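Long-range contacts in succinate dehydrogenase subunit B (Mycolicibacterium smegmatis MC2 51, PDB 6LUM), which probably relays electrons from succinate oxidation in the flavoprotein subunit through three iron-sulfur clusters toward quinone in the membrane: residues Ile30-Pro35 with Glu126-Val131; Arg165-Asp170 with Phe205-Arg210; Ala198-His203 with Ile244-Ala249. All coordinates share one frame; numbering follows the deposited sequence.

Contact 1: residues Ile30-Pro35 with Glu126-Val131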
loop_
_atom_site.group_PDB
_atom_site.type_symbol
_atom_site.label_atom_id
_atom_site.label_comp_id
_atom_site.label_asym_id
_atom_site.label_seq_id
_atom_site.Cartn_x
_atom_site.Cartn_y
_atom_site.Cartn_z
ATOM N N ILE J 30 32.908 18.258 -32.754
ATOM C CA ILE J 30 31.656 17.668 -32.314
ATOM C C ILE J 30 31.762 16.170 -32.525
ATOM O O ILE J 30 32.516 15.712 -33.383
ATOM C CB ILE J 30 30.465 18.258 -33.083
ATOM C CG1 ILE J 30 30.534 19.777 -33.108
ATOM C CG2 ILE J 30 29.179 17.884 -32.407
ATOM C CD1 ILE J 30 30.414 20.393 -31.784
ATOM N N ALA J 31 31.027 15.401 -31.734
ATOM C CA ALA J 31 30.971 13.954 -31.906
ATOM C C ALA J 31 29.630 13.613 -32.531
ATOM O O ALA J 31 28.658 13.312 -31.839
ATOM C CB ALA J 31 31.168 13.244 -30.579
ATOM N N ARG J 32 29.573 13.654 -33.857
ATOM C CA ARG J 32 28.317 13.480 -34.562
ATOM C C ARG J 32 27.889 12.023 -34.557
ATOM O O ARG J 32 28.715 11.108 -34.574
ATOM C CB ARG J 32 28.441 13.973 -35.999
ATOM C CG ARG J 32 29.167 15.292 -36.139
ATOM C CD ARG J 32 28.294 16.452 -35.710
ATOM N NE ARG J 32 26.988 16.404 -36.348
ATOM C CZ ARG J 32 26.735 16.879 -37.559
ATOM N NH1 ARG J 32 27.695 17.446 -38.267
ATOM N NH2 ARG J 32 25.518 16.790 -38.061
ATOM N N PHE J 33 26.575 11.822 -34.542
ATOM C CA PHE J 33 25.974 10.495 -34.598
ATOM C C PHE J 33 24.574 10.654 -35.155
ATOM O O PHE J 33 23.726 11.269 -34.509
ATOM C CB PHE J 33 25.931 9.854 -33.220
ATOM C CG PHE J 33 24.963 8.711 -33.110
ATOM C CD1 PHE J 33 25.317 7.445 -33.522
ATOM C CD2 PHE J 33 23.707 8.897 -32.579
ATOM C CE1 PHE J 33 24.427 6.397 -33.416
ATOM C CE2 PHE J 33 22.820 7.853 -32.475
ATOM C CZ PHE J 33 23.180 6.605 -32.891
ATOM N N ASN J 34 24.332 10.114 -36.328
ATOM C CA ASN J 34 23.030 10.195 -36.973
ATOM C C ASN J 34 22.245 8.936 -36.663
ATOM O O ASN J 34 22.762 7.835 -36.870
ATOM C CB ASN J 34 23.199 10.350 -38.479
ATOM C CG ASN J 34 22.120 11.201 -39.109
ATOM O OD1 ASN J 34 21.134 11.551 -38.475
ATOM N ND2 ASN J 34 22.316 11.551 -40.369
ATOM N N PRO J 35 21.027 9.032 -36.158
ATOM C CA PRO J 35 20.338 7.828 -35.685
ATOM C C PRO J 35 19.752 6.985 -36.797
ATOM O O PRO J 35 19.526 5.787 -36.603
ATOM C CB PRO J 35 19.233 8.397 -34.794
ATOM C CG PRO J 35 18.931 9.693 -35.400
ATOM C CD PRO J 35 20.231 10.240 -35.906
ATOM N N GLU J 126 20.504 9.896 -28.712
ATOM C CA GLU J 126 19.461 9.894 -29.725
ATOM C C GLU J 126 19.871 10.585 -31.008
ATOM O O GLU J 126 19.403 10.201 -32.076
ATOM C CB GLU J 126 18.196 10.562 -29.185
ATOM C CG GLU J 126 17.569 9.825 -28.030
ATOM C CD GLU J 126 17.045 8.460 -28.423
ATOM O OE1 GLU J 126 15.844 8.348 -28.739
ATOM O OE2 GLU J 126 17.831 7.492 -28.416
ATOM N N LYS J 127 20.723 11.595 -30.926
ATOM C CA LYS J 127 21.347 12.230 -32.072
ATOM C C LYS J 127 22.608 12.898 -31.547
ATOM O O LYS J 127 23.009 12.659 -30.404
ATOM C CB LYS J 127 20.371 13.200 -32.750
ATOM C CG LYS J 127 20.628 13.417 -34.220
ATOM C CD LYS J 127 19.352 13.734 -34.940
ATOM C CE LYS J 127 19.629 14.238 -36.328
ATOM N NZ LYS J 127 20.560 15.383 -36.310
ATOM N N ASP J 128 23.237 13.727 -32.354
ATOM C CA ASP J 128 24.406 14.430 -31.854
ATOM C C ASP J 128 24.032 15.339 -30.700
ATOM O O ASP J 128 23.096 16.126 -30.803
ATOM C CB ASP J 128 25.047 15.213 -32.987
ATOM C CG ASP J 128 24.031 15.848 -33.878
ATOM O OD1 ASP J 128 23.886 15.375 -35.024
ATOM O OD2 ASP J 128 23.382 16.819 -33.451
ATOM N N LEU J 129 24.735 15.191 -29.583
ATOM C CA LEU J 129 24.600 16.000 -28.376
ATOM C C LEU J 129 23.219 15.934 -27.743
ATOM O O LEU J 129 22.955 16.669 -26.796
ATOM C CB LEU J 129 24.958 17.464 -28.632
ATOM C CG LEU J 129 26.213 17.759 -29.432
ATOM C CD1 LEU J 129 26.359 19.238 -29.628
ATOM C CD2 LEU J 129 27.402 17.217 -28.732
ATOM N N VAL J 130 22.334 15.065 -28.213
ATOM C CA VAL J 130 21.018 14.879 -27.614
ATOM C C VAL J 130 20.971 13.478 -27.029
ATOM O O VAL J 130 21.287 12.507 -27.719
ATOM C CB VAL J 130 19.890 15.083 -28.637
ATOM C CG1 VAL J 130 18.602 14.599 -28.077
ATOM C CG2 VAL J 130 19.762 16.520 -28.987
ATOM N N VAL J 131 20.590 13.365 -25.763
ATOM C CA VAL J 131 20.505 12.069 -25.113
ATOM C C VAL J 131 19.072 11.837 -24.664
ATOM O O VAL J 131 18.217 12.712 -24.755
ATOM C CB VAL J 131 21.475 11.937 -23.931
ATOM C CG1 VAL J 131 22.873 12.273 -24.367
ATOM C CG2 VAL J 131 21.049 12.823 -22.812
#
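Pro35 and Lys127 make the tight part of this contact, in the N-terminal domain of the subunit that binds the 2Fe-2S cluster. The proline ring crosses the lysine chain obliquely, and Pro35 CD is 3.6 Å from Lys127 CG. Lys127 CG is anti to the backbone N (chi1 -153°); CG and CD both lie against the proline ring, and the chain bends only at its last torsion. Lys127 CE lies alongside Asn34, 3.8 Å from its OD1. The edge of the Phe33 ring meets the backbone, CD2 standing 4.1 Å from Lys127 CA, and that same CA makes a CH...O contact of 3.5 Å with Phe33 O.

Asp128 OD1 is shared by two cations. Asp128 OD1 sits at the edge of the Arg32 guanidinium, in its plane, in a salt bridge 3.5 Å from Arg32 NE, and pairs at 3.6 Å with Lys127 NZ; the carboxylate itself is turned 75° from the guanidinium. An alanine at Lys127 would probably leave a gap beside the Pro35 ring and Asp128 OD1 with one cation instead of two. Arg32 NH1 bridges to Asp68, and Asp128 OD2 accepts from Thr72 N.

The rest is looser. Ile30 CG2 and Leu129 CD2 touch at 4.1 Å in the buried end, while at the partly exposed end the CB bond of Glu126 points away from the 30-35 segment.

The 126-131 segment is a hairpin with a type II turn, Lys127 to Val130, and a classic beta bulge of Glu126 and Lys127 against Val130. Tyr501 of subunit A packs on Glu126, Lys127 and Val130. The hairpin lies beside the end of strand 27-32, where Ile30 and Leu129 both pack on Ile117 of strand 114-118 and Arg32 reaches toward strand 42-47.

Contact 2: residues Arg165-Asp170 with Phe205-Arg210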
loop_
_atom_site.group_PDB
_atom_site.type_symbol
_atom_site.label_atom_id
_atom_site.label_comp_id
_atom_site.label_asym_id
_atom_site.label_seq_id
_atom_site.Cartn_x
_atom_site.Cartn_y
_atom_site.Cartn_z
ATOM N N ARG J 165 13.175 25.234 8.186
ATOM C CA ARG J 165 13.175 25.567 6.771
ATOM C C ARG J 165 14.591 25.622 6.222
ATOM O O ARG J 165 14.852 25.144 5.116
ATOM C CB ARG J 165 12.449 26.892 6.551
ATOM C CG ARG J 165 12.856 27.637 5.301
ATOM C CD ARG J 165 12.225 27.040 4.069
ATOM N NE ARG J 165 12.677 27.709 2.857
ATOM C CZ ARG J 165 13.472 27.157 1.950
ATOM N NH1 ARG J 165 13.904 25.921 2.119
ATOM N NH2 ARG J 165 13.832 27.839 0.875
ATOM N N ALA J 166 15.523 26.175 6.985
ATOM C CA ALA J 166 16.892 26.341 6.526
ATOM C C ALA J 166 17.696 25.057 6.574
ATOM O O ALA J 166 18.919 25.104 6.423
ATOM C CB ALA J 166 17.594 27.414 7.352
ATOM N N ARG J 167 17.050 23.917 6.776
ATOM C CA ARG J 167 17.754 22.648 6.852
ATOM C C ARG J 167 17.814 21.956 5.500
ATOM O O ARG J 167 18.889 21.539 5.064
ATOM C CB ARG J 167 17.079 21.742 7.878
ATOM C CG ARG J 167 17.965 20.670 8.440
ATOM C CD ARG J 167 17.116 19.492 8.827
ATOM N NE ARG J 167 17.680 18.696 9.911
ATOM C CZ ARG J 167 17.036 17.692 10.493
ATOM N NH1 ARG J 167 15.814 17.369 10.096
ATOM N NH2 ARG J 167 17.607 17.014 11.474
ATOM N N TYR J 168 16.681 21.822 4.824
ATOM C CA TYR J 168 16.653 21.241 3.493
ATOM C C TYR J 168 16.932 22.259 2.412
ATOM O O TYR J 168 16.727 21.964 1.238
ATOM C CB TYR J 168 15.313 20.562 3.227
ATOM C CG TYR J 168 14.111 21.464 3.284
ATOM C CD1 TYR J 168 13.429 21.661 4.463
ATOM C CD2 TYR J 168 13.641 22.091 2.151
ATOM C CE1 TYR J 168 12.335 22.462 4.514
ATOM C CE2 TYR J 168 12.548 22.895 2.197
ATOM C CZ TYR J 168 11.895 23.076 3.379
ATOM O OH TYR J 168 10.789 23.887 3.433
ATOM N N ASP J 169 17.381 23.448 2.778
ATOM C CA ASP J 169 17.905 24.379 1.806
ATOM C C ASP J 169 19.133 23.774 1.130
ATOM O O ASP J 169 19.670 22.752 1.558
ATOM C CB ASP J 169 18.258 25.690 2.490
ATOM C CG ASP J 169 18.524 26.797 1.523
ATOM O OD1 ASP J 169 17.696 27.723 1.436
ATOM O OD2 ASP J 169 19.571 26.748 0.851
ATOM N N ASP J 170 19.554 24.404 0.039
ATOM C CA ASP J 170 20.757 24.034 -0.703
ATOM C C ASP J 170 20.565 22.751 -1.498
ATOM O O ASP J 170 21.381 22.428 -2.357
ATOM C CB ASP J 170 21.956 23.916 0.244
ATOM C CG ASP J 170 23.177 23.334 -0.421
ATOM O OD1 ASP J 170 23.923 24.082 -1.082
ATOM O OD2 ASP J 170 23.392 22.120 -0.274
ATOM N N PHE J 205 13.322 16.080 0.561
ATOM C CA PHE J 205 12.055 15.684 1.162
ATOM C C PHE J 205 12.221 14.902 2.450
ATOM O O PHE J 205 11.303 14.875 3.271
ATOM C CB PHE J 205 11.249 14.827 0.194
ATOM C CG PHE J 205 10.650 15.595 -0.917
ATOM C CD1 PHE J 205 9.541 16.375 -0.708
ATOM C CD2 PHE J 205 11.193 15.542 -2.173
ATOM C CE1 PHE J 205 8.994 17.083 -1.729
ATOM C CE2 PHE J 205 10.652 16.259 -3.188
ATOM C CZ PHE J 205 9.551 17.026 -2.965
ATOM N N ILE J 206 13.350 14.235 2.629
ATOM C CA ILE J 206 13.599 13.535 3.877
ATOM C C ILE J 206 13.844 14.533 4.993
ATOM O O ILE J 206 13.404 14.331 6.128
ATOM C CB ILE J 206 14.775 12.561 3.704
ATOM C CG1 ILE J 206 14.316 11.321 2.952
ATOM C CG2 ILE J 206 15.348 12.181 5.028
ATOM C CD1 ILE J 206 15.430 10.541 2.366
ATOM N N PHE J 207 14.517 15.639 4.694
ATOM C CA PHE J 207 14.799 16.627 5.723
ATOM C C PHE J 207 13.814 17.785 5.701
ATOM O O PHE J 207 14.161 18.905 6.077
ATOM C CB PHE J 207 16.237 17.108 5.596
ATOM C CG PHE J 207 17.231 16.078 6.024
ATOM C CD1 PHE J 207 17.563 15.030 5.196
ATOM C CD2 PHE J 207 17.797 16.125 7.270
ATOM C CE1 PHE J 207 18.451 14.080 5.593
ATOM C CE2 PHE J 207 18.686 15.172 7.662
ATOM C CZ PHE J 207 19.012 14.154 6.823
ATOM N N ASP J 208 12.579 17.519 5.291
ATOM C CA ASP J 208 11.484 18.481 5.309
ATOM C C ASP J 208 10.549 18.128 6.454
ATOM O O ASP J 208 10.056 17.000 6.526
ATOM C CB ASP J 208 10.729 18.465 3.983
ATOM C CG ASP J 208 9.851 19.668 3.802
ATOM O OD1 ASP J 208 9.941 20.592 4.625
ATOM O OD2 ASP J 208 9.070 19.700 2.834
ATOM N N SER J 209 10.299 19.092 7.341
ATOM C CA SER J 209 9.510 18.816 8.535
ATOM C C SER J 209 8.095 18.382 8.192
ATOM O O SER J 209 7.560 17.453 8.803
ATOM C CB SER J 209 9.474 20.044 9.430
ATOM O OG SER J 209 10.774 20.549 9.606
ATOM N N ARG J 210 7.469 19.043 7.227
ATOM C CA ARG J 210 6.071 18.767 6.915
ATOM C C ARG J 210 5.923 17.622 5.928
ATOM O O ARG J 210 5.238 17.738 4.921
ATOM C CB ARG J 210 5.398 20.025 6.392
ATOM C CG ARG J 210 6.290 20.963 5.633
ATOM C CD ARG J 210 5.452 22.050 5.020
ATOM N NE ARG J 210 6.241 23.082 4.368
ATOM C CZ ARG J 210 6.615 23.048 3.095
ATOM N NH1 ARG J 210 6.280 22.025 2.332
ATOM N NH2 ARG J 210 7.331 24.036 2.591
#
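Tyr168 and Phe207 bring together two loops of the dicluster domain that carries the 4Fe-4S and 3Fe-4S centres: the one after helix 162-165 and the one in which helix 196-206 ends. Phe207 is the first residue to leave helical geometry there.

Apolar contact joins Tyr168 CB and Phe207 CB, 4.3 Å apart. Tyr168 CD1 lies 3.3 Å from Phe207 O, which approaches the ring obliquely. The CB bond of Tyr168 points toward the 205-210 segment, and CG stands between the backbone N and the carbonyl carbon (chi1 61°).

A flat cation meets a ring next. The extended Arg167 chain lays one face of its guanidinium over the rim of Phe207, with Phe207 CD2 3.4 Å above the guanidinium plane. The two planes stand 79° apart, so the arginine meets the phenyl edge rather than its face. The polar end of Arg167 is held by subunit D, where NH2 donates to Arg24 O.

Polar groups make up the third set. The Asp208 carboxylate crosses one face of the Tyr168 ring, its CG 3.8 Å above the plane and offset toward the rim, with the planes 50° apart. Tyr168 OH is hydrogen-bonded to Gln160 NE2, and Arg210 NH2 comes no closer to that hydroxyl than 3.6 Å. Arg210 itself reaches subunit A, where Gly101 O accepts a weak hydrogen bond.

On the opposite face of the tyrosine, Arg165 O stands 3.7 Å above the ring plane.

Contact 3: residues Ala198-His203 with Ile244-Ala249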
loop_
_atom_site.group_PDB
_atom_site.type_symbol
_atom_site.label_atom_id
_atom_site.label_comp_id
_atom_site.label_asym_id
_atom_site.label_seq_id
_atom_site.Cartn_x
_atom_site.Cartn_y
_atom_site.Cartn_z
ATOM N N ALA J 198 18.959 11.969 -7.909
ATOM C CA ALA J 198 17.851 11.379 -7.179
ATOM C C ALA J 198 18.090 11.457 -5.685
ATOM O O ALA J 198 17.166 11.726 -4.916
ATOM C CB ALA J 198 17.649 9.937 -7.611
ATOM N N ILE J 199 19.331 11.256 -5.248
ATOM C CA ILE J 199 19.581 11.335 -3.815
ATOM C C ILE J 199 19.478 12.769 -3.309
ATOM O O ILE J 199 19.049 12.996 -2.180
ATOM C CB ILE J 199 20.935 10.694 -3.489
ATOM C CG1 ILE J 199 20.870 9.201 -3.801
ATOM C CG2 ILE J 199 21.279 10.910 -2.049
ATOM C CD1 ILE J 199 22.190 8.552 -3.950
ATOM N N VAL J 200 19.832 13.758 -4.124
ATOM C CA VAL J 200 19.654 15.153 -3.725
ATOM C C VAL J 200 18.175 15.489 -3.588
ATOM O O VAL J 200 17.733 16.071 -2.587
ATOM C CB VAL J 200 20.342 16.085 -4.734
ATOM C CG1 VAL J 200 19.759 17.453 -4.653
ATOM C CG2 VAL J 200 21.788 16.151 -4.456
ATOM N N ASN J 201 17.387 15.134 -4.594
ATOM C CA ASN J 201 15.971 15.448 -4.550
ATOM C C ASN J 201 15.204 14.586 -3.566
ATOM O O ASN J 201 14.038 14.877 -3.304
ATOM C CB ASN J 201 15.382 15.316 -5.943
ATOM C CG ASN J 201 15.826 16.420 -6.849
ATOM O OD1 ASN J 201 15.262 17.506 -6.835
ATOM N ND2 ASN J 201 16.856 16.164 -7.627
ATOM N N ALA J 202 15.807 13.529 -3.034
ATOM C CA ALA J 202 15.219 12.817 -1.910
ATOM C C ALA J 202 15.660 13.379 -0.571
ATOM O O ALA J 202 14.885 13.348 0.378
ATOM C CB ALA J 202 15.572 11.335 -1.974
ATOM N N HIS J 203 16.900 13.851 -0.465
ATOM C CA HIS J 203 17.333 14.591 0.713
ATOM C C HIS J 203 16.419 15.772 0.968
ATOM O O HIS J 203 16.043 16.047 2.114
ATOM C CB HIS J 203 18.777 15.042 0.502
ATOM C CG HIS J 203 19.304 15.975 1.544
ATOM N ND1 HIS J 203 19.052 17.325 1.530
ATOM C CD2 HIS J 203 20.129 15.760 2.593
ATOM C CE1 HIS J 203 19.671 17.898 2.544
ATOM N NE2 HIS J 203 20.333 16.970 3.203
ATOM N N ILE J 244 25.869 22.639 -5.330
ATOM C CA ILE J 244 24.922 22.108 -4.362
ATOM C C ILE J 244 25.564 21.284 -3.246
ATOM O O ILE J 244 24.942 21.129 -2.185
ATOM C CB ILE J 244 23.812 21.309 -5.079
ATOM C CG1 ILE J 244 22.698 22.244 -5.513
ATOM C CG2 ILE J 244 23.224 20.209 -4.233
ATOM C CD1 ILE J 244 21.533 21.546 -6.058
ATOM N N GLN J 245 26.814 20.846 -3.401
ATOM C CA GLN J 245 27.440 19.943 -2.432
ATOM C C GLN J 245 26.717 18.608 -2.439
ATOM O O GLN J 245 26.185 18.154 -1.419
ATOM C CB GLN J 245 27.456 20.529 -1.022
ATOM C CG GLN J 245 27.893 21.962 -0.948
ATOM C CD GLN J 245 29.333 22.140 -1.325
ATOM O OE1 GLN J 245 29.702 23.111 -1.972
ATOM N NE2 GLN J 245 30.161 21.198 -0.923
ATOM N N VAL J 246 26.696 17.990 -3.615
ATOM C CA VAL J 246 25.913 16.786 -3.835
ATOM C C VAL J 246 26.385 15.668 -2.924
ATOM O O VAL J 246 25.579 14.923 -2.358
ATOM C CB VAL J 246 25.995 16.390 -5.317
ATOM C CG1 VAL J 246 24.970 15.378 -5.642
ATOM C CG2 VAL J 246 25.837 17.595 -6.187
ATOM N N THR J 247 27.689 15.535 -2.755
ATOM C CA THR J 247 28.195 14.438 -1.951
ATOM C C THR J 247 28.019 14.672 -0.463
ATOM O O THR J 247 27.929 13.708 0.290
ATOM C CB THR J 247 29.656 14.208 -2.254
ATOM O OG1 THR J 247 30.097 13.035 -1.573
ATOM C CG2 THR J 247 30.403 15.362 -1.753
ATOM N N GLN J 248 27.938 15.918 -0.017
ATOM C CA GLN J 248 27.583 16.153 1.370
ATOM C C GLN J 248 26.110 15.881 1.616
ATOM O O GLN J 248 25.743 15.430 2.700
ATOM C CB GLN J 248 27.933 17.570 1.758
ATOM C CG GLN J 248 27.577 17.910 3.153
ATOM C CD GLN J 248 28.004 19.294 3.487
ATOM O OE1 GLN J 248 29.025 19.766 3.002
ATOM N NE2 GLN J 248 27.222 19.972 4.305
ATOM N N ALA J 249 25.254 16.127 0.629
ATOM C CA ALA J 249 23.875 15.666 0.751
ATOM C C ALA J 249 23.814 14.151 0.874
ATOM O O ALA J 249 23.068 13.610 1.700
ATOM C CB ALA J 249 23.063 16.131 -0.450
#
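His203 and Ala249 meet face to methyl where helix 196-206 packs against the start of helix 246-258 in the cluster-binding C-terminal half of the subunit. One face of the imidazole carries Ala249 CB, 4.2 Å above the plane and offset toward the rim; the other is stacked by the ring of Phe207. His203 CD2 lies 3.7 Å from Ala249 O, which sits above the plane on the Ala249 CB side; at the rim ND1 is hydrogen-bonded to Thr171 OG1 and NE2 to Glu252 OE1. His203 CG is anti to the backbone N (chi1 172°), reaching out from its helix toward the partner. With a bond at each ring nitrogen, the buried imidazole is fixed in rotation.

The remainder is aliphatic. Val200 carries it, its CG2 meeting Ile244 CG2 at 4.3 Å and Ala249 CB at 4.2 Å. Gln245 takes the N-cap position of helix 246-258. Both clusters are close by: Ile244 has its side chain about 4 Å from the 4Fe-4S cluster, and Thr247 lines the 3Fe-4S pocket. The two valines cross at about a right angle, Val200 CG2 standing 3.5 Å from Val246 CG1.

Contact 1 closes before contacts 2 and 3 open along the chain, and it belongs to the N-terminal domain with its beta sheet. Contacts 2 and 3 lie across the chain's centre from it, their own centres about 39 and 29 Å from that of contact 1. Those two are neighbours, with centres about 12 Å apart: both draw on helix 196-206, contact 3 on its body and contact 2 on its end, and their segments alternate along the sequence. They also touch directly, Asp170 against Ile244. One helix thus ties the loop at the subunit D side to the helix start beside the 4Fe-4S and 3Fe-4S clusters, while contact 1 belongs to the separate 2Fe-2S half.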